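Local coordinates for lipolytic protein G-D-S-L family (Chitinophaga pinensis, PDB 4Q7Q) that is of unproven function but probably hydrolyses ester bonds, as lipases and acylhydrolases of the GDSL (SGNH hydrolase) family do, at residues Q85-G90 with T102-S107; G58-I63 with R109-K114; V190-L195 with P226-N231; Q131-V136 with G147-K152. One frame throughout, in Å; residues are numbered along the deposited sequence.

Contact 1. Residues Q85-G90 with T102-S107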
loop_
_atom_site.group_PDB
_atom_site.type_symbol
_atom_site.label_atom_id
_atom_site.label_comp_id
_atom_site.label_asym_id
_atom_site.label_seq_id
_atom_site.Cartn_x
_atom_site.Cartn_y
_atom_site.Cartn_z
ATOM N N GLN A 85 -11.422 -4.852 3.505
ATOM C CA GLN A 85 -12.211 -5.337 4.631
ATOM C C GLN A 85 -13.542 -4.610 4.762
ATOM O O GLN A 85 -14.377 -4.986 5.583
ATOM C CB GLN A 85 -11.397 -5.278 5.925
ATOM C CG GLN A 85 -10.254 -6.285 5.899
ATOM C CD GLN A 85 -9.439 -6.327 7.174
ATOM O OE1 GLN A 85 -9.925 -5.985 8.256
ATOM N NE2 GLN A 85 -8.187 -6.761 7.053
ATOM N N GLY A 86 -13.754 -3.586 3.939
ATOM C CA GLY A 86 -15.018 -2.869 3.938
ATOM C C GLY A 86 -15.188 -1.883 5.084
ATOM O O GLY A 86 -16.323 -1.523 5.430
ATOM N N ARG A 87 -14.082 -1.441 5.685
ATOM C CA ARG A 87 -14.155 -0.444 6.761
ATOM C C ARG A 87 -14.678 0.866 6.213
ATOM O O ARG A 87 -14.245 1.302 5.150
ATOM C CB ARG A 87 -12.775 -0.149 7.351
ATOM C CG ARG A 87 -12.279 -1.061 8.441
ATOM C CD ARG A 87 -11.076 -0.413 9.130
ATOM N NE ARG A 87 -11.425 0.353 10.331
ATOM C CZ ARG A 87 -10.853 1.505 10.689
ATOM N NH1 ARG A 87 -9.918 2.062 9.923
ATOM N NH2 ARG A 87 -11.223 2.114 11.813
ATOM N N PRO A 88 -15.589 1.519 6.943
ATOM C CA PRO A 88 -16.097 2.802 6.451
ATOM C C PRO A 88 -15.002 3.861 6.390
ATOM O O PRO A 88 -14.214 4.017 7.326
ATOM C CB PRO A 88 -17.158 3.188 7.490
ATOM C CG PRO A 88 -16.881 2.367 8.679
ATOM C CD PRO A 88 -16.230 1.107 8.204
ATOM N N VAL A 89 -14.959 4.576 5.277
ATOM C CA VAL A 89 -14.011 5.657 5.104
ATOM C C VAL A 89 -14.277 6.753 6.126
ATOM O O VAL A 89 -13.355 7.281 6.742
ATOM C CB VAL A 89 -14.127 6.242 3.692
ATOM C CG1 VAL A 89 -13.349 7.547 3.585
ATOM C CG2 VAL A 89 -13.647 5.225 2.663
ATOM N N GLY A 90 -15.548 7.073 6.320
ATOM C CA GLY A 90 -15.917 8.163 7.200
ATOM C C GLY A 90 -15.859 9.512 6.514
ATOM O O GLY A 90 -15.858 9.603 5.282
ATOM N N THR A 102 -13.334 4.129 14.376
ATOM C CA THR A 102 -14.442 3.460 13.700
ATOM C C THR A 102 -14.501 3.723 12.201
ATOM O O THR A 102 -15.350 3.156 11.496
ATOM C CB THR A 102 -15.763 3.944 14.286
ATOM O OG1 THR A 102 -15.854 5.364 14.116
ATOM C CG2 THR A 102 -15.830 3.614 15.768
ATOM N N THR A 103 -13.628 4.609 11.728
ATOM C CA THR A 103 -13.544 4.953 10.314
ATOM C C THR A 103 -12.083 5.165 9.980
ATOM O O THR A 103 -11.248 5.313 10.881
ATOM C CB THR A 103 -14.276 6.272 9.986
ATOM O OG1 THR A 103 -13.671 7.353 10.717
ATOM C CG2 THR A 103 -15.755 6.184 10.334
ATOM N N VAL A 104 -11.784 5.214 8.687
ATOM C CA VAL A 104 -10.433 5.487 8.213
ATOM C C VAL A 104 -9.965 6.877 8.650
ATOM O O VAL A 104 -8.862 7.032 9.179
ATOM C CB VAL A 104 -10.326 5.322 6.686
ATOM C CG1 VAL A 104 -8.929 5.659 6.219
ATOM C CG2 VAL A 104 -10.691 3.896 6.300
ATOM N N TYR A 105 -10.805 7.886 8.450
ATOM C CA TYR A 105 -10.485 9.224 8.930
ATOM C C TYR A 105 -10.176 9.222 10.437
ATOM O O TYR A 105 -9.235 9.884 10.885
ATOM C CB TYR A 105 -11.649 10.170 8.661
ATOM C CG TYR A 105 -11.707 10.820 7.288
ATOM C CD1 TYR A 105 -10.948 11.943 7.002
ATOM C CD2 TYR A 105 -12.572 10.347 6.306
ATOM C CE1 TYR A 105 -11.030 12.569 5.770
ATOM C CE2 TYR A 105 -12.666 10.970 5.068
ATOM C CZ TYR A 105 -11.890 12.086 4.808
ATOM O OH TYR A 105 -11.957 12.727 3.583
ATOM N N GLY A 106 -10.967 8.480 11.215
ATOM C CA GLY A 106 -10.727 8.339 12.645
ATOM C C GLY A 106 -9.377 7.707 12.962
ATOM O O GLY A 106 -8.654 8.169 13.847
ATOM N N SER A 107 -9.029 6.653 12.227
ATOM C CA SER A 107 -7.750 5.970 12.428
ATOM C C SER A 107 -6.590 6.905 12.144
ATOM O O SER A 107 -5.579 6.881 12.842
ATOM C CB SER A 107 -7.633 4.746 11.519
ATOM O OG SER A 107 -8.614 3.781 11.844
#
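The backbones of Val-89 and Val-104 come within 4.7 Å at their CA atoms, where the loop 85-90 crosses the start of helix 104-118 and gives two successive carbonyls to its first turn. Val-104 N donates to Pro-88 O at 3.0 Å, and Tyr-105 N gives a nearly straight bond (173°) to Val-89 O. Gly-90 CA lies against the methyl CG2 of Thr-103 at 3.7 Å; a side chain at this glycine would strike Thr-103 CB. Tyr-105 brings its CE2 to within 3.8 Å of Val-89 CG1, and its ring edge faces Val-89 O. This is the N-terminal end of a helix, with Thr-103 as N-cap: its OG1, held between its own backbone N and carbonyl carbon (chi1 61°), accepts from Gly-106 N. Threonine suits the place because the hydroxyl caps the helix while the methyl packs on the loop. Arg-87 extends over the same turn, one guanidinium face lying on Thr-103 CA. Its NH1 donates to Ser-107 OG at 2.9 Å, with the oxygen tilted 21° from the guanidinium plane, and NH2 adds weak bonds to that oxygen and to Thr-103 O. The charge is paired with Asp-82 through NH1, while Ser-107 OG also bonds Asn-101 OD1. An alanine in place of Arg-87 would probably leave Asp-82 without its salt-bridge mate and Ser-107 OG without its guanidinium donors. Next to Arg-87, Pro-88 CG lies 3.3 Å from Thr-102 O.

Contact 2. Residues G58-I63 with R109-K114. With FMT (formic acid), chain E.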
loop_
_atom_site.group_PDB
_atom_site.type_symbol
_atom_site.label_atom_id
_atom_site.label_comp_id
_atom_site.label_asym_id
_atom_site.label_seq_id
_atom_site.Cartn_x
_atom_site.Cartn_y
_atom_site.Cartn_z
ATOM N N GLY A 58 -6.231 -1.354 12.535
ATOM C CA GLY A 58 -5.330 -2.142 13.366
ATOM C C GLY A 58 -4.127 -1.355 13.867
ATOM O O GLY A 58 -3.726 -1.469 15.034
ATOM N N ILE A 59 -3.542 -0.554 12.981
ATOM C CA ILE A 59 -2.433 0.301 13.372
ATOM C C ILE A 59 -2.879 1.261 14.485
ATOM O O ILE A 59 -2.247 1.338 15.540
ATOM C CB ILE A 59 -1.888 1.088 12.160
ATOM C CG1 ILE A 59 -1.278 0.133 11.119
ATOM C CG2 ILE A 59 -0.891 2.136 12.614
ATOM C CD1 ILE A 59 0.064 -0.464 11.516
ATOM N N ALA A 60 -3.980 1.971 14.251
ATOM C CA ALA A 60 -4.494 2.933 15.216
ATOM C C ALA A 60 -4.885 2.248 16.523
ATOM O O ALA A 60 -4.602 2.764 17.601
ATOM C CB ALA A 60 -5.684 3.692 14.626
ATOM N N GLY A 61 -5.523 1.082 16.423
ATOM C CA GLY A 61 -6.000 0.364 17.593
ATOM C C GLY A 61 -4.892 -0.177 18.475
ATOM O O GLY A 61 -5.112 -0.466 19.649
ATOM N N ASN A 62 -3.700 -0.320 17.907
ATOM C CA ASN A 62 -2.551 -0.841 18.643
ATOM C C ASN A 62 -1.449 0.191 18.748
ATOM O O ASN A 62 -0.298 -0.151 19.021
ATOM C CB ASN A 62 -1.974 -2.073 17.941
ATOM C CG ASN A 62 -2.849 -3.287 18.090
ATOM O OD1 ASN A 62 -2.792 -3.980 19.100
ATOM N ND2 ASN A 62 -3.661 -3.560 17.081
ATOM N N ILE A 63 -1.810 1.449 18.530
ATOM C CA ILE A 63 -0.833 2.510 18.307
ATOM C C ILE A 63 0.189 2.697 19.436
ATOM O O ILE A 63 1.324 3.085 19.174
ATOM C CB ILE A 63 -1.539 3.851 17.964
ATOM C CG1 ILE A 63 -0.586 4.810 17.249
ATOM C CG2 ILE A 63 -2.144 4.489 19.208
ATOM C CD1 ILE A 63 -0.172 4.379 15.873
ATOM N N ARG A 109 -6.615 10.113 12.457
ATOM C CA ARG A 109 -6.565 11.043 13.579
ATOM C C ARG A 109 -5.715 10.465 14.712
ATOM O O ARG A 109 -4.833 11.142 15.252
ATOM C CB ARG A 109 -7.979 11.388 14.077
ATOM C CG ARG A 109 -7.987 12.146 15.407
ATOM C CD ARG A 109 -9.409 12.355 15.942
ATOM N NE ARG A 109 -10.205 11.134 15.842
ATOM C CZ ARG A 109 -10.128 10.115 16.693
ATOM N NH1 ARG A 109 -10.880 9.038 16.503
ATOM N NH2 ARG A 109 -9.293 10.164 17.725
ATOM N N ILE A 110 -5.967 9.206 15.049
ATOM C CA ILE A 110 -5.219 8.514 16.093
ATOM C C ILE A 110 -3.732 8.402 15.745
ATOM O O ILE A 110 -2.863 8.677 16.576
ATOM C CB ILE A 110 -5.819 7.110 16.336
ATOM C CG1 ILE A 110 -7.223 7.248 16.923
ATOM C CG2 ILE A 110 -4.917 6.266 17.230
ATOM C CD1 ILE A 110 -7.931 5.933 17.064
ATOM N N ILE A 111 -3.441 8.017 14.505
ATOM C CA ILE A 111 -2.063 7.820 14.073
ATOM C C ILE A 111 -1.280 9.129 14.040
ATOM O O ILE A 111 -0.176 9.212 14.577
ATOM C CB ILE A 111 -1.999 7.143 12.693
ATOM C CG1 ILE A 111 -2.558 5.723 12.782
ATOM C CG2 ILE A 111 -0.567 7.120 12.167
ATOM C CD1 ILE A 111 -2.933 5.121 11.432
ATOM N N ILE A 112 -1.855 10.157 13.430
ATOM C CA ILE A 112 -1.167 11.443 13.351
ATOM C C ILE A 112 -0.998 12.060 14.740
ATOM O O ILE A 112 0.036 12.660 15.041
ATOM C CB ILE A 112 -1.872 12.399 12.370
ATOM C CG1 ILE A 112 -1.642 11.902 10.942
ATOM C CG2 ILE A 112 -1.354 13.828 12.530
ATOM C CD1 ILE A 112 -2.539 12.543 9.917
ATOM N N SER A 113 -1.990 11.879 15.604
ATOM C CA SER A 113 -1.870 12.369 16.977
ATOM C C SER A 113 -0.728 11.687 17.725
ATOM O O SER A 113 0.013 12.344 18.455
ATOM C CB SER A 113 -3.181 12.200 17.742
ATOM O OG SER A 113 -4.187 13.026 17.185
ATOM N N LYS A 114 -0.573 10.375 17.529
ATOM C CA LYS A 114 0.523 9.645 18.172
ATOM C C LYS A 114 1.873 10.155 17.694
ATOM O O LYS A 114 2.796 10.343 18.487
ATOM C CB LYS A 114 0.430 8.146 17.901
ATOM C CG LYS A 114 1.569 7.342 18.517
ATOM C CD LYS A 114 1.478 7.329 20.036
ATOM C CE LYS A 114 2.441 6.318 20.642
ATOM N NZ LYS A 114 2.398 6.349 22.138
HETATM C C FMT E . -7.216 -4.225 16.123
HETATM O O1 FMT E . -7.227 -2.991 16.165
HETATM O O2 FMT E . -6.255 -4.932 15.786
#
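Ile-63 and Ala-60 meet Ile-110, Ile-111 and Lys-114 in a contact without a single hydrogen bond across it. Ala-60 CB sits 3.7 Å from Ile-110 CG2, and its small side chain lets the two backbones approach to 5.6 Å between the CA atoms of Ala-60 and Ile-111. Ile-63 spreads its branches over three partners: CG2 touches Ile-110 CG2 at 3.8 Å, CD1 reaches Ile-111 CG1 at 4.1 Å, and CG1 packs on Lys-114 CB at 3.5 Å. Ile-63 and Lys-114 slide past each other in opposite directions, so the lysine serves here through its methylenes. At the other end Ile-59 CG2 meets Ile-111 CD1 at 3.8 Å. Isoleucine suits position 63, since its two branches can reach different neighbours.

Further out, Lys-114 NZ bonds Gln-117 OE1 and forms a salt bridge with Asp-64, which probably helps to keep the aliphatic chain beside Ile-63. Asn-62, the first residue beyond helix 56-61, turns its amide back so that ND2 donates to Gly-58 O at 2.9 Å. ND2 also bonds weakly to a formic acid molecule, probably from the crystallisation liquor. The contact packs helix 56-61, which follows strand 44-50, on helix 104-118, which leads to strand 123-127, both strands of the five-stranded parallel sheet of the alpha/beta SGNH-hydrolase fold; helix 92-96 lies against another side of helix 104-118.

Contact 3. Residues V190-L195 with P226-N231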
loop_
_atom_site.group_PDB
_atom_site.type_symbol
_atom_site.label_atom_id
_atom_site.label_comp_id
_atom_site.label_asym_id
_atom_site.label_seq_id
_atom_site.Cartn_x
_atom_site.Cartn_y
_atom_site.Cartn_z
ATOM N N VAL A 190 -0.370 -6.482 -13.672
ATOM C CA VAL A 190 0.138 -7.803 -14.048
ATOM C C VAL A 190 -0.003 -7.993 -15.554
ATOM O O VAL A 190 -0.885 -7.397 -16.166
ATOM C CB VAL A 190 -0.618 -8.948 -13.323
ATOM C CG1 VAL A 190 -0.343 -8.925 -11.822
ATOM C CG2 VAL A 190 -2.125 -8.871 -13.614
ATOM N N LYS A 191 0.875 -8.796 -16.155
ATOM C CA LYS A 191 0.830 -9.020 -17.604
ATOM C C LYS A 191 -0.349 -9.900 -18.024
ATOM O O LYS A 191 -0.936 -9.705 -19.091
ATOM C CB LYS A 191 2.133 -9.662 -18.099
ATOM C CG LYS A 191 3.392 -8.847 -17.851
ATOM C CD LYS A 191 3.420 -7.597 -18.701
ATOM C CE LYS A 191 4.758 -6.878 -18.579
ATOM N NZ LYS A 191 5.875 -7.677 -19.153
ATOM N N PHE A 192 -0.672 -10.883 -17.192
ATOM C CA PHE A 192 -1.762 -11.809 -17.484
ATOM C C PHE A 192 -2.068 -12.629 -16.250
ATOM O O PHE A 192 -1.300 -12.629 -15.285
ATOM C CB PHE A 192 -1.407 -12.750 -18.647
ATOM C CG PHE A 192 -0.197 -13.613 -18.389
ATOM C CD1 PHE A 192 1.069 -13.181 -18.758
ATOM C CD2 PHE A 192 -0.326 -14.848 -17.764
ATOM C CE1 PHE A 192 2.184 -13.968 -18.521
ATOM C CE2 PHE A 192 0.785 -15.638 -17.521
ATOM C CZ PHE A 192 2.042 -15.192 -17.901
ATOM N N LYS A 193 -3.207 -13.312 -16.297
ATOM C CA LYS A 193 -3.568 -14.308 -15.309
ATOM C C LYS A 193 -3.617 -15.634 -16.064
ATOM O O LYS A 193 -4.264 -15.733 -17.099
ATOM C CB LYS A 193 -4.936 -13.968 -14.724
ATOM C CG LYS A 193 -5.085 -14.153 -13.222
ATOM C CD LYS A 193 -6.461 -13.668 -12.780
ATOM C CE LYS A 193 -6.756 -13.953 -11.319
ATOM N NZ LYS A 193 -8.165 -13.572 -11.009
ATOM N N HIS A 194 -2.914 -16.630 -15.535
ATOM C CA HIS A 194 -2.756 -17.941 -16.141
ATOM C C HIS A 194 -3.930 -18.808 -15.688
ATOM O O HIS A 194 -3.959 -19.275 -14.553
ATOM C CB HIS A 194 -1.411 -18.497 -15.657
ATOM C CG HIS A 194 -1.130 -19.910 -16.053
ATOM N ND1 HIS A 194 -0.845 -20.279 -17.348
ATOM C CD2 HIS A 194 -1.036 -21.038 -15.308
ATOM C CE1 HIS A 194 -0.610 -21.579 -17.391
ATOM N NE2 HIS A 194 -0.719 -22.063 -16.167
ATOM N N LEU A 195 -4.911 -19.006 -16.566
ATOM C CA LEU A 195 -6.179 -19.608 -16.153
ATOM C C LEU A 195 -6.667 -20.664 -17.119
ATOM O O LEU A 195 -6.408 -20.589 -18.315
ATOM C CB LEU A 195 -7.254 -18.527 -16.065
ATOM C CG LEU A 195 -7.005 -17.369 -15.105
ATOM C CD1 LEU A 195 -8.024 -16.261 -15.354
ATOM C CD2 LEU A 195 -7.079 -17.853 -13.665
ATOM N N PRO A 226 2.530 -16.598 -12.755
ATOM C CA PRO A 226 3.914 -17.062 -12.888
ATOM C C PRO A 226 4.848 -15.864 -13.076
ATOM O O PRO A 226 4.353 -14.753 -13.263
ATOM C CB PRO A 226 3.864 -17.940 -14.146
ATOM C CG PRO A 226 2.710 -17.429 -14.922
ATOM C CD PRO A 226 1.698 -17.010 -13.896
ATOM N N PRO A 227 6.175 -16.073 -12.994
ATOM C CA PRO A 227 7.134 -14.968 -13.124
ATOM C C PRO A 227 6.893 -14.047 -14.323
ATOM O O PRO A 227 7.044 -12.832 -14.186
ATOM C CB PRO A 227 8.469 -15.695 -13.278
ATOM C CG PRO A 227 8.291 -16.929 -12.465
ATOM C CD PRO A 227 6.851 -17.341 -12.661
ATOM N N ALA A 228 6.510 -14.612 -15.464
ATOM C CA ALA A 228 6.283 -13.831 -16.678
ATOM C C ALA A 228 5.140 -12.824 -16.535
ATOM O O ALA A 228 5.002 -11.918 -17.356
ATOM C CB ALA A 228 6.025 -14.757 -17.857
ATOM N N ALA A 229 4.321 -12.984 -15.501
ATOM C CA ALA A 229 3.162 -12.113 -15.305
ATOM C C ALA A 229 3.499 -10.824 -14.558
ATOM O O ALA A 229 2.686 -9.907 -14.507
ATOM C CB ALA A 229 2.039 -12.868 -14.589
ATOM N N VAL A 230 4.696 -10.756 -13.984
ATOM C CA VAL A 230 5.081 -9.607 -13.166
ATOM C C VAL A 230 5.115 -8.321 -13.991
ATOM O O VAL A 230 5.673 -8.285 -15.076
ATOM C CB VAL A 230 6.450 -9.832 -12.491
ATOM C CG1 VAL A 230 6.892 -8.591 -11.730
ATOM C CG2 VAL A 230 6.385 -11.031 -11.556
ATOM N N ASN A 231 4.490 -7.265 -13.487
ATOM C CA ASN A 231 4.660 -5.951 -14.097
ATOM C C ASN A 231 4.905 -4.914 -12.995
ATOM O O ASN A 231 6.022 -4.816 -12.493
ATOM C CB ASN A 231 3.479 -5.591 -14.998
ATOM C CG ASN A 231 3.784 -4.420 -15.917
ATOM O OD1 ASN A 231 4.704 -3.645 -15.668
ATOM N ND2 ASN A 231 3.014 -4.292 -16.992
HETATM O O HOH W 1 0.462 -5.251 -17.770
#
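Phe-192 meets Ala-229 because its CG stands between its own backbone N and carbonyl carbon (chi1 60°), a torsion that starts the ring off toward the 3-10 turn 227-229. Lys-191 has CG anti to its carbonyl carbon, and further bends at chi2 and chi4 take the chain past Asn-231, which it crosses at about a right angle.

Over the centre of the phenylalanine ring stands Ala-229 CB, 4.0 Å from the centroid and only 10° off the ring normal, a CH-pi contact. Ala-228 CB lies at the ring edge, in its plane, and Pro-226 CG approaches Phe-192 CE2 at 3.7 Å. Alanines suit the turn because a bare methyl lets the ring lie close. Pro-226 CD also touches His-194 CB at 3.9 Å; that histidine stacks on Tyr-203 and bonds Glu-222 through NE2.

The backbone link is a bond from Lys-191 N to Ala-229 O, 2.7 Å and nearly straight at 172°. Lys-191 CE rests 3.5 Å from Asn-231 ND2, and one water accepts from that ND2 and donates to Val-190 O. The contact thus joins the lead-in to the hairpin 193-196/203-206 to the long loop before helix 241-257.

Phe-192 O, lying 3.4 Å from Ala-229 CB, is buried here with no polar partner, a probable small cost. Cohesion therefore rests mainly on ring and methyl packing, with one direct backbone hydrogen bond and one water bridge as the polar links.

Contact 4. Residues Q131-V136 with G147-K152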
loop_
_atom_site.group_PDB
_atom_site.type_symbol
_atom_site.label_atom_id
_atom_site.label_comp_id
_atom_site.label_asym_id
_atom_site.label_seq_id
_atom_site.Cartn_x
_atom_site.Cartn_y
_atom_site.Cartn_z
ATOM N N GLN A 131 -3.443 1.645 -6.774
ATOM C CA GLN A 131 -4.442 0.776 -7.376
ATOM C C GLN A 131 -3.965 -0.671 -7.294
ATOM O O GLN A 131 -2.769 -0.952 -7.128
ATOM C CB GLN A 131 -4.745 1.200 -8.810
ATOM C CG GLN A 131 -5.398 2.570 -8.854
ATOM C CD GLN A 131 -5.841 2.985 -10.236
ATOM O OE1 GLN A 131 -6.566 2.256 -10.921
ATOM N NE2 GLN A 131 -5.426 4.173 -10.648
ATOM N N ARG A 132 -4.910 -1.591 -7.362
ATOM C CA ARG A 132 -4.585 -3.002 -7.244
ATOM C C ARG A 132 -5.454 -3.803 -8.183
ATOM O O ARG A 132 -6.648 -3.522 -8.337
ATOM C CB ARG A 132 -4.796 -3.476 -5.801
ATOM C CG ARG A 132 -6.118 -3.065 -5.184
ATOM C CD ARG A 132 -6.192 -3.398 -3.706
ATOM N NE ARG A 132 -6.349 -4.829 -3.461
ATOM C CZ ARG A 132 -6.377 -5.378 -2.252
ATOM N NH1 ARG A 132 -6.239 -4.613 -1.169
ATOM N NH2 ARG A 132 -6.542 -6.688 -2.124
ATOM N N ASN A 133 -4.860 -4.785 -8.848
ATOM C CA ASN A 133 -5.676 -5.687 -9.639
ATOM C C ASN A 133 -6.022 -6.919 -8.815
ATOM O O ASN A 133 -5.820 -6.912 -7.599
ATOM C CB ASN A 133 -5.027 -6.029 -10.980
ATOM C CG ASN A 133 -6.042 -6.085 -12.094
ATOM O OD1 ASN A 133 -7.111 -6.664 -11.926
ATOM N ND2 ASN A 133 -5.733 -5.458 -13.226
ATOM N N ASP A 134 -6.566 -7.953 -9.453
ATOM C CA ASP A 134 -6.902 -9.179 -8.735
ATOM C C ASP A 134 -5.664 -9.683 -8.006
ATOM O O ASP A 134 -4.609 -9.866 -8.610
ATOM C CB ASP A 134 -7.373 -10.263 -9.706
ATOM C CG ASP A 134 -8.762 -10.012 -10.258
ATOM O OD1 ASP A 134 -9.372 -8.961 -9.975
ATOM O OD2 ASP A 134 -9.243 -10.893 -10.990
ATOM N N PHE A 135 -5.807 -9.905 -6.706
ATOM C CA PHE A 135 -4.716 -10.377 -5.872
ATOM C C PHE A 135 -4.851 -11.866 -5.617
ATOM O O PHE A 135 -5.941 -12.340 -5.306
ATOM C CB PHE A 135 -4.753 -9.627 -4.541
ATOM C CG PHE A 135 -3.977 -10.292 -3.435
ATOM C CD1 PHE A 135 -2.601 -10.382 -3.501
ATOM C CD2 PHE A 135 -4.627 -10.811 -2.322
ATOM C CE1 PHE A 135 -1.879 -10.984 -2.478
ATOM C CE2 PHE A 135 -3.913 -11.405 -1.295
ATOM C CZ PHE A 135 -2.535 -11.497 -1.375
ATOM N N VAL A 136 -3.752 -12.604 -5.762
ATOM C CA VAL A 136 -3.698 -13.998 -5.336
ATOM C C VAL A 136 -2.428 -14.200 -4.517
ATOM O O VAL A 136 -1.329 -13.952 -5.001
ATOM C CB VAL A 136 -3.720 -14.976 -6.526
ATOM C CG1 VAL A 136 -3.790 -16.402 -6.019
ATOM C CG2 VAL A 136 -4.902 -14.687 -7.430
ATOM N N GLY A 147 -9.825 -6.841 -7.877
ATOM C CA GLY A 147 -9.125 -5.580 -8.045
ATOM C C GLY A 147 -9.981 -4.350 -7.805
ATOM O O GLY A 147 -11.203 -4.444 -7.673
ATOM N N SER A 148 -9.341 -3.185 -7.795
ATOM C CA SER A 148 -10.038 -1.948 -7.434
ATOM C C SER A 148 -10.896 -1.367 -8.568
ATOM O O SER A 148 -11.436 -0.279 -8.446
ATOM C CB SER A 148 -9.059 -0.907 -6.860
ATOM O OG SER A 148 -7.925 -0.719 -7.695
ATOM N N TYR A 149 -11.022 -2.108 -9.665
ATOM C CA TYR A 149 -12.029 -1.804 -10.685
ATOM C C TYR A 149 -13.464 -2.062 -10.170
ATOM O O TYR A 149 -14.433 -1.632 -10.793
ATOM C CB TYR A 149 -11.767 -2.623 -11.961
ATOM C CG TYR A 149 -11.730 -4.116 -11.699
ATOM C CD1 TYR A 149 -12.910 -4.855 -11.594
ATOM C CD2 TYR A 149 -10.520 -4.783 -11.538
ATOM C CE1 TYR A 149 -12.883 -6.213 -11.330
ATOM C CE2 TYR A 149 -10.481 -6.143 -11.289
ATOM C CZ TYR A 149 -11.667 -6.852 -11.179
ATOM O OH TYR A 149 -11.644 -8.199 -10.917
ATOM N N GLN A 150 -13.592 -2.775 -9.050
ATOM C CA GLN A 150 -14.892 -3.119 -8.479
ATOM C C GLN A 150 -15.011 -2.533 -7.072
ATOM O O GLN A 150 -14.005 -2.398 -6.366
ATOM C CB GLN A 150 -15.060 -4.649 -8.458
ATOM C CG GLN A 150 -16.357 -5.193 -7.833
ATOM C CD GLN A 150 -17.610 -4.785 -8.591
ATOM O OE1 GLN A 150 -17.997 -3.613 -8.602
ATOM N NE2 GLN A 150 -18.246 -5.753 -9.246
ATOM N N LYS A 151 -16.229 -2.172 -6.671
ATOM C CA LYS A 151 -16.466 -1.709 -5.302
ATOM C C LYS A 151 -16.411 -2.866 -4.323
ATOM O O LYS A 151 -16.740 -4.003 -4.670
ATOM C CB LYS A 151 -17.832 -1.021 -5.180
ATOM C CG LYS A 151 -17.874 0.371 -5.784
ATOM C CD LYS A 151 -19.252 1.015 -5.651
ATOM C CE LYS A 151 -19.168 2.513 -5.915
ATOM N NZ LYS A 151 -20.488 3.218 -5.855
ATOM N N LYS A 152 -16.006 -2.565 -3.096
ATOM C CA LYS A 152 -16.083 -3.535 -2.024
ATOM C C LYS A 152 -16.957 -2.911 -0.962
ATOM O O LYS A 152 -16.671 -1.811 -0.488
ATOM C CB LYS A 152 -14.691 -3.835 -1.457
ATOM C CG LYS A 152 -14.701 -4.827 -0.290
ATOM C CD LYS A 152 -15.241 -6.187 -0.722
ATOM C CE LYS A 152 -15.210 -7.190 0.426
ATOM N NZ LYS A 152 -13.896 -7.873 0.551
HETATM O O HOH W 2 -8.632 1.269 -9.451
#
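Asp-134 and Tyr-149 make the tight end of this contact: the phenol OH donates at 2.6 Å to Asp-134 OD1, which accepts through its syn lone pair. Gly-147 N reaches the same oxygen on the anti side at 3.0 Å, so two donors grip it. Gly-147 presses against the backbone of Asn-133 at 3.8 Å between CA atoms, where any CB would clash with Asn-133 CA and Arg-132 O; only glycine fits. Beside it Ser-148 N donates almost straight (165°) to Arg-132 O at 2.8 Å. A type I turn from Gly-147 to Gln-150 swings Tyr-149 round, its CG between backbone N and carbonyl carbon (chi1 57°), with Gly-147 O over the ring centre.

At the other end, beside the partly exposed Gln-131, a water takes the place of direct side-chain bonds. It donates to Gln-131 OE1 at 2.7 Å and also bonds Ser-148 OG, while Gln-131 NE2 bonds Tyr-179 O.

The contact closes hairpin 135-136/144-145 beside the presumed Ser-His-Asp triad, which Arg-132, its NH1 bonded to Thr-80 OG1, lies near without touching, so it probably shapes loops beside the active site. Asp-134 OD2 forms a salt bridge with Lys-193; an alanine in place of Asp-134 would probably leave that lysine without its counter-charge and set the Tyr-149 hydroxyl free to turn. With a lysine and two further donors around it, the buried carboxylate is likely to be stabilised as the anion.

Overall arrangement
Following the chain from the N terminus, contact 2 opens first, at the end of helix 56-61, and closes on helix 104-118. Contact 1 lies wholly within that span, its short loop carrying helix 92-96, and the two touch where Ser-107 O meets Ala-60 CB. Both belong to the helical layer that packs with the parallel sheet. Contact 4 comes next in series, closing the loop around hairpin 135-136/144-145, and contact 3 follows, spanning hairpin 193-196/203-206 and reaching the loop before helix 241-257. These two join loops and small hairpins, and are coupled by the salt bridge of Lys-193 with Asp-134. No two contacts cross; the centres of contacts 2 and 3 lie about 36 Å apart.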